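Local coordinates for protein thiamine-phosphate synthase (Pyrococcus furiosus, PDB 1XI3) that probably catalyses the magnesium-dependent condensation of a thiazole phosphate with a hydroxymethylpyrimidine diphosphate to form thiamine phosphate, releasing diphosphate, at residues A[119-124]-A[155-160]; A[101-104]-A[110-113]. All coordinates share one frame; numbering follows the deposited sequence.

Interaction 1: A[119-124]-A[155-160]; sequences EEALEA and RKIVES
A121 and L122 meet I157 and S160 in a small, mainly apolar helix-helix contact on the outside of a TIM barrel, where helix 118-127 lies next to helix 150-160. The two helices follow consecutive strands, 110-115 and 131-135, and pack against them: A121 touches V115 and L132, and I157 also rests on L132. With only a methyl on A121, the backbones approach closely here, A121 CA and I157 CA being 6.7 Å apart. The methyl of A121 points at the partner helix and sits against the fork of I157, with CB 3.8 Å from both CG1 and CG2. The first torsion of I157 explains this double contact: at -77° it sets CG1 beside the backbone N and CG2 anti to it, and the alanine methyl meets both branches.

Toward the outer surface, L122 reaches across with one branch. Its CB is not aimed at the other helix, but CD2 comes to 3.6 Å from the carbonyl oxygen of S160, the last residue of helix 150-160. On the side of that helix turned away from 119-124, R155 NE and E159 OE1 form a salt bridge at 2.7 Å, bent at the hydrogen (134°), with OE1 using its anti lone pair and lying 30° out of the guanidinium plane. E120, on helix 118-127, is tied to R147 and to the backbone N of Y116. The hydroxyl of S160 turns back into its own helix, where OG donates to K156 O at 2.6 Å.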
ATOM      1  N   GLU A 119     -15.213  16.715 -15.796  1.00 17.86           N
ATOM      2  CA  GLU A 119     -13.876  16.558 -16.352  1.00 19.88           C
ATOM      3  C   GLU A 119     -13.187  15.308 -15.795  1.00 17.83           C
ATOM      4  O   GLU A 119     -12.560  14.555 -16.543  1.00 17.33           O
ATOM      5  CB  GLU A 119     -13.013  17.802 -16.067  1.00 24.75           C
ATOM      6  CG  GLU A 119     -11.549  17.670 -16.564  1.00 28.86           C
ATOM      7  CD  GLU A 119     -11.425  17.139 -17.999  1.00 38.65           C
ATOM      8  OE1 GLU A 119     -12.343  17.395 -18.838  1.00 44.97           O
ATOM      9  OE2 GLU A 119     -10.395  16.469 -18.286  1.00 45.56           O
ATOM     10  N   GLU A 120     -13.289  15.132 -14.471  1.00 17.54           N
ATOM     11  CA  GLU A 120     -12.689  13.970 -13.810  1.00 16.06           C
ATOM     12  C   GLU A 120     -13.316  12.678 -14.328  1.00 16.57           C
ATOM     13  O   GLU A 120     -12.605  11.709 -14.607  1.00 15.15           O
ATOM     14  CB  GLU A 120     -12.787  14.080 -12.295  1.00 17.49           C
ATOM     15  CG  GLU A 120     -11.793  15.106 -11.689  1.00 18.87           C
ATOM     16  CD  GLU A 120     -11.724  15.124 -10.182  1.00 23.84           C
ATOM     17  OE1 GLU A 120     -10.964  15.984  -9.639  1.00 24.85           O
ATOM     18  OE2 GLU A 120     -12.387  14.323  -9.496  1.00 19.74           O
ATOM     19  N   ALA A 121     -14.633  12.685 -14.486  1.00 13.99           N
ATOM     20  CA  ALA A 121     -15.366  11.523 -15.057  1.00 13.84           C
ATOM     21  C   ALA A 121     -14.877  11.131 -16.450  1.00 14.63           C
ATOM     22  O   ALA A 121     -14.546   9.981 -16.731  1.00 16.03           O
ATOM     23  CB  ALA A 121     -16.879  11.808 -15.065  1.00 16.36           C
ATOM     24  N   LEU A 122     -14.765  12.109 -17.335  1.00 15.83           N
ATOM     25  CA  LEU A 122     -14.345  11.833 -18.692  1.00 17.05           C
ATOM     26  C   LEU A 122     -12.894  11.364 -18.765  1.00 15.86           C
ATOM     27  O   LEU A 122     -12.555  10.451 -19.547  1.00 18.05           O
ATOM     28  CB  LEU A 122     -14.560  13.107 -19.532  1.00 20.38           C
ATOM     29  CG  LEU A 122     -16.033  13.502 -19.686  1.00 21.42           C
ATOM     30  CD1 LEU A 122     -16.178  14.934 -20.259  1.00 23.43           C
ATOM     31  CD2 LEU A 122     -16.760  12.479 -20.553  1.00 20.80           C
ATOM     32  N   GLU A 123     -12.044  11.971 -17.939  1.00 16.22           N
ATOM     33  CA  GLU A 123     -10.624  11.642 -17.887  1.00 16.70           C
ATOM     34  C   GLU A 123     -10.463  10.251 -17.370  1.00 17.56           C
ATOM     35  O   GLU A 123      -9.726   9.474 -17.943  1.00 17.28           O
ATOM     36  CB  GLU A 123      -9.856  12.574 -16.977  1.00 19.12           C
ATOM     37  CG  GLU A 123      -8.386  12.246 -16.874  1.00 23.77           C
ATOM     38  N   ALA A 124     -11.172   9.921 -16.295  1.00 15.56           N
ATOM     39  CA  ALA A 124     -11.077   8.539 -15.772  1.00 18.06           C
ATOM     40  C   ALA A 124     -11.532   7.494 -16.787  1.00 18.11           C
ATOM     41  O   ALA A 124     -10.879   6.483 -16.969  1.00 18.06           O
ATOM     42  CB  ALA A 124     -11.845   8.396 -14.492  1.00 16.09           C
ATOM     43  N   ARG A 155     -26.346  13.521 -12.810  1.00 18.53           N
ATOM     44  CA  ARG A 155     -27.022  13.240 -14.093  1.00 16.45           C
ATOM     45  C   ARG A 155     -26.161  13.559 -15.293  1.00 16.25           C
ATOM     46  O   ARG A 155     -26.112  12.815 -16.266  1.00 17.23           O
ATOM     47  CB  ARG A 155     -28.358  14.013 -14.156  1.00 18.19           C
ATOM     48  CG  ARG A 155     -29.139  13.897 -15.422  1.00 19.25           C
ATOM     49  CD  ARG A 155     -29.578  12.483 -15.756  1.00 21.02           C
ATOM     50  NE  ARG A 155     -30.066  12.393 -17.139  1.00 21.86           N
ATOM     51  CZ  ARG A 155     -30.332  11.252 -17.768  1.00 24.87           C
ATOM     52  NH1 ARG A 155     -30.186  10.071 -17.154  1.00 23.61           N
ATOM     53  NH2 ARG A 155     -30.749  11.280 -19.029  1.00 25.44           N
ATOM     54  N   LYS A 156     -25.440  14.674 -15.236  1.00 17.40           N
ATOM     55  CA  LYS A 156     -24.613  15.039 -16.344  1.00 17.98           C
ATOM     56  C   LYS A 156     -23.520  14.024 -16.584  1.00 16.51           C
ATOM     57  O   LYS A 156     -23.211  13.707 -17.718  1.00 16.89           O
ATOM     58  CB  LYS A 156     -24.037  16.439 -16.117  1.00 21.24           C
ATOM     59  CG  LYS A 156     -23.209  16.963 -17.270  1.00 26.47           C
ATOM     60  CD  LYS A 156     -23.986  17.326 -18.510  1.00 28.19           C
ATOM     61  CE  LYS A 156     -23.038  17.986 -19.539  1.00 30.78           C
ATOM     62  NZ  LYS A 156     -23.592  17.989 -20.910  1.00 34.30           N
ATOM     63  N   ILE A 157     -22.960  13.478 -15.504  1.00 16.44           N
ATOM     64  CA  ILE A 157     -21.937  12.461 -15.644  1.00 16.71           C
ATOM     65  C   ILE A 157     -22.574  11.212 -16.337  1.00 14.14           C
ATOM     66  O   ILE A 157     -22.013  10.665 -17.262  1.00 16.04           O
ATOM     67  CB  ILE A 157     -21.256  12.151 -14.294  1.00 16.73           C
ATOM     68  CG1 ILE A 157     -20.253  13.281 -13.957  1.00 15.91           C
ATOM     69  CG2 ILE A 157     -20.479  10.833 -14.359  1.00 16.60           C
ATOM     70  CD1 ILE A 157     -19.921  13.405 -12.485  1.00 17.75           C
ATOM     71  N   VAL A 158     -23.728  10.806 -15.836  1.00 17.39           N
ATOM     72  CA  VAL A 158     -24.449   9.634 -16.359  1.00 16.68           C
ATOM     73  C   VAL A 158     -24.688   9.795 -17.861  1.00 19.34           C
ATOM     74  O   VAL A 158     -24.467   8.870 -18.650  1.00 18.27           O
ATOM     75  CB  VAL A 158     -25.772   9.418 -15.626  1.00 18.37           C
ATOM     76  CG1 VAL A 158     -26.644   8.386 -16.378  1.00 16.76           C
ATOM     77  CG2 VAL A 158     -25.536   8.983 -14.167  1.00 18.28           C
ATOM     78  N   GLU A 159     -25.084  11.004 -18.264  1.00 18.94           N
ATOM     79  CA  GLU A 159     -25.333  11.282 -19.683  1.00 25.47           C
ATOM     80  C   GLU A 159     -24.070  11.285 -20.550  1.00 23.17           C
ATOM     81  O   GLU A 159     -24.153  11.059 -21.766  1.00 26.82           O
ATOM     82  CB  GLU A 159     -26.007  12.643 -19.826  1.00 26.12           C
ATOM     83  CG  GLU A 159     -27.382  12.724 -19.241  1.00 28.19           C
ATOM     84  CD  GLU A 159     -27.949  14.151 -19.267  1.00 32.76           C
ATOM     85  OE1 GLU A 159     -29.079  14.350 -18.748  1.00 34.78           O
ATOM     86  OE2 GLU A 159     -27.258  15.068 -19.781  1.00 32.67           O
ATOM     87  N   SER A 160     -22.912  11.547 -19.936  1.00 19.02           N
ATOM     88  CA  SER A 160     -21.692  11.828 -20.654  1.00 21.91           C
ATOM     89  C   SER A 160     -20.728  10.679 -20.788  1.00 21.61           C
ATOM     90  O   SER A 160     -19.794  10.762 -21.594  1.00 22.39           O
ATOM     91  CB  SER A 160     -20.970  13.008 -19.995  1.00 22.45           C
ATOM     92  OG  SER A 160     -21.833  14.135 -19.875  1.00 24.56           O
TER

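Interaction 2: A[101-104]-A[110-113]; sequences VAKE and IIGA
I111 points its side chain from the strand at the helix and meets A102 and K103 with two different atoms. The CB of I111 faces helix 99-105, and its CG1-CD1 arm carries the whole contact. CD1, the foremost atom, lies 4.3 Å from the methyl of A102, which faces the strand in return. One carbon back, CG1 lies 4.0 Å from CG of K103. The arm thus has the alanine methyl at its end and the lysine chain alongside. A chi1 of -56° sets CG1 of I111 opposite the carbonyl carbon, beside the backbone N; chi2, -60°, then folds CD1 back instead of extending it away from CA, and CD1 ends nearest the methyl of A102.

K103 approaches differently. Its CB does not aim at the strand, and the lysine chain runs slantwise over the isoleucine arm, touching it through methylene groups. Beyond CG the lysine bends at chi3 and again at chi4; NZ stays 4.6 Å from CG1 of I111, farther than CG does, so the closest approach is methylene to methylene.

The distances are those of loose van der Waals packing, and the backbones stay apart, with K103 CA and I111 CA separated by 7.8 Å. The strand itself is held by its sheet neighbours: I110 and G112 bond to V90, while the backbone N of I111 bonds to OD1 of D130. V90, L92 and I99 also touch I111, and L92 touches A102, which makes the contact part of a buried apolar layer between sheet and helix. The helix lies beside Y56 of the second subunit, and A102 is about 8 Å, side chain to side chain, from D96, a predicted magnesium ligand. The arrangement is that of a beta-alpha-beta unit, strand 89-92, helix 99-105 and strand 110-115, within a TIM barrel.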
ATOM      1  N   VAL A 101      -1.136   3.356 -14.236  1.00 14.02           N
ATOM      2  CA  VAL A 101      -0.085   2.656 -13.542  1.00 15.32           C
ATOM      3  C   VAL A 101      -0.669   1.447 -12.842  1.00 11.78           C
ATOM      4  O   VAL A 101      -0.080   0.362 -12.840  1.00 13.76           O
ATOM      5  CB  VAL A 101       0.617   3.628 -12.514  1.00 14.23           C
ATOM      6  CG1 VAL A 101       1.651   2.882 -11.679  1.00 18.34           C
ATOM      7  CG2 VAL A 101       1.250   4.777 -13.256  1.00 18.90           C
ATOM      8  N   ALA A 102      -1.806   1.644 -12.190  1.00 12.39           N
ATOM      9  CA  ALA A 102      -2.511   0.511 -11.553  1.00 12.61           C
ATOM     10  C   ALA A 102      -2.814  -0.605 -12.555  1.00 13.79           C
ATOM     11  O   ALA A 102      -2.640  -1.793 -12.248  1.00 14.66           O
ATOM     12  CB  ALA A 102      -3.790   0.997 -10.936  1.00 12.86           C
ATOM     13  N   LYS A 103      -3.272  -0.220 -13.740  1.00 13.71           N
ATOM     14  CA  LYS A 103      -3.600  -1.191 -14.789  1.00 15.54           C
ATOM     15  C   LYS A 103      -2.362  -1.948 -15.240  1.00 16.83           C
ATOM     16  O   LYS A 103      -2.429  -3.133 -15.568  1.00 17.21           O
ATOM     17  CB  LYS A 103      -4.251  -0.487 -15.984  1.00 17.88           C
ATOM     18  CG  LYS A 103      -5.659   0.037 -15.699  1.00 20.65           C
ATOM     19  CD  LYS A 103      -6.444   0.464 -16.952  1.00 23.52           C
ATOM     20  CE  LYS A 103      -6.903  -0.722 -17.827  1.00 28.27           C
ATOM     21  NZ  LYS A 103      -7.351  -1.982 -17.064  1.00 29.52           N
ATOM     22  N   GLU A 104      -1.225  -1.268 -15.259  1.00 15.34           N
ATOM     23  CA  GLU A 104       0.023  -1.897 -15.635  1.00 17.74           C
ATOM     24  C   GLU A 104       0.477  -2.956 -14.626  1.00 17.36           C
ATOM     25  O   GLU A 104       0.897  -4.064 -15.005  1.00 17.44           O
ATOM     26  CB  GLU A 104       1.116  -0.825 -15.812  1.00 20.81           C
ATOM     27  CG  GLU A 104       2.439  -1.354 -16.332  1.00 28.99           C
ATOM     28  CD  GLU A 104       2.340  -1.763 -17.808  1.00 34.17           C
ATOM     29  OE1 GLU A 104       1.811  -0.959 -18.614  1.00 45.16           O
ATOM     30  OE2 GLU A 104       2.774  -2.879 -18.158  1.00 39.61           O
ATOM     31  N   ILE A 110     -10.444  -5.006 -11.706  1.00 11.60           N
ATOM     32  CA  ILE A 110     -11.426  -4.018 -12.110  1.00 10.78           C
ATOM     33  C   ILE A 110     -11.033  -2.719 -11.435  1.00 11.29           C
ATOM     34  O   ILE A 110     -10.759  -2.699 -10.253  1.00 13.12           O
ATOM     35  CB  ILE A 110     -12.819  -4.430 -11.648  1.00 12.67           C
ATOM     36  CG1 ILE A 110     -13.224  -5.756 -12.305  1.00 15.06           C
ATOM     37  CG2 ILE A 110     -13.822  -3.341 -11.933  1.00 13.55           C
ATOM     38  CD1 ILE A 110     -14.425  -6.381 -11.742  1.00 17.34           C
ATOM     39  N   ILE A 111     -11.030  -1.640 -12.203  1.00 11.70           N
ATOM     40  CA  ILE A 111     -10.665  -0.325 -11.707  1.00 12.38           C
ATOM     41  C   ILE A 111     -11.900   0.570 -11.567  1.00 11.33           C
ATOM     42  O   ILE A 111     -12.580   0.890 -12.547  1.00 13.65           O
ATOM     43  CB  ILE A 111      -9.686   0.373 -12.649  1.00 13.76           C
ATOM     44  CG1 ILE A 111      -8.428  -0.483 -12.897  1.00 16.24           C
ATOM     45  CG2 ILE A 111      -9.336   1.786 -12.111  1.00 15.86           C
ATOM     46  CD1 ILE A 111      -7.591  -0.850 -11.747  1.00 17.36           C
ATOM     47  N   GLY A 112     -12.178   0.984 -10.346  1.00 10.51           N
ATOM     48  CA  GLY A 112     -13.146   2.012 -10.109  1.00 11.28           C
ATOM     49  C   GLY A 112     -12.401   3.315  -9.906  1.00 11.83           C
ATOM     50  O   GLY A 112     -11.360   3.326  -9.254  1.00 12.27           O
ATOM     51  N   ALA A 113     -12.967   4.402 -10.423  1.00 11.48           N
ATOM     52  CA  ALA A 113     -12.405   5.735 -10.252  1.00  9.67           C
ATOM     53  C   ALA A 113     -13.341   6.645  -9.467  1.00 10.97           C
ATOM     54  O   ALA A 113     -14.513   6.811  -9.850  1.00 12.22           O
ATOM     55  CB  ALA A 113     -12.109   6.325 -11.624  1.00 13.38           C
TER

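How the interactions relate
From the N terminus, interaction 2 comes first: 101-104 returns to 110-113 after only five residues, closing the helix-to-strand half of one beta-alpha-beta unit. The chain then leaves strand 110-115 and enters helix 118-127, where interaction 1 opens; 30 residues, including strand 131-135, pass before 155-160 closes it. The two closures run in series, neither nested nor crossing. Their centres are about 17 Å apart, yet their segments touch, A113 CB to A124 CB 3.5 Å, through residues that take no part in either contact. Together they join helix 99-105 to strand 110-115 and helix 118-127 to helix 150-160, with the 110-115/118-127 junction between them.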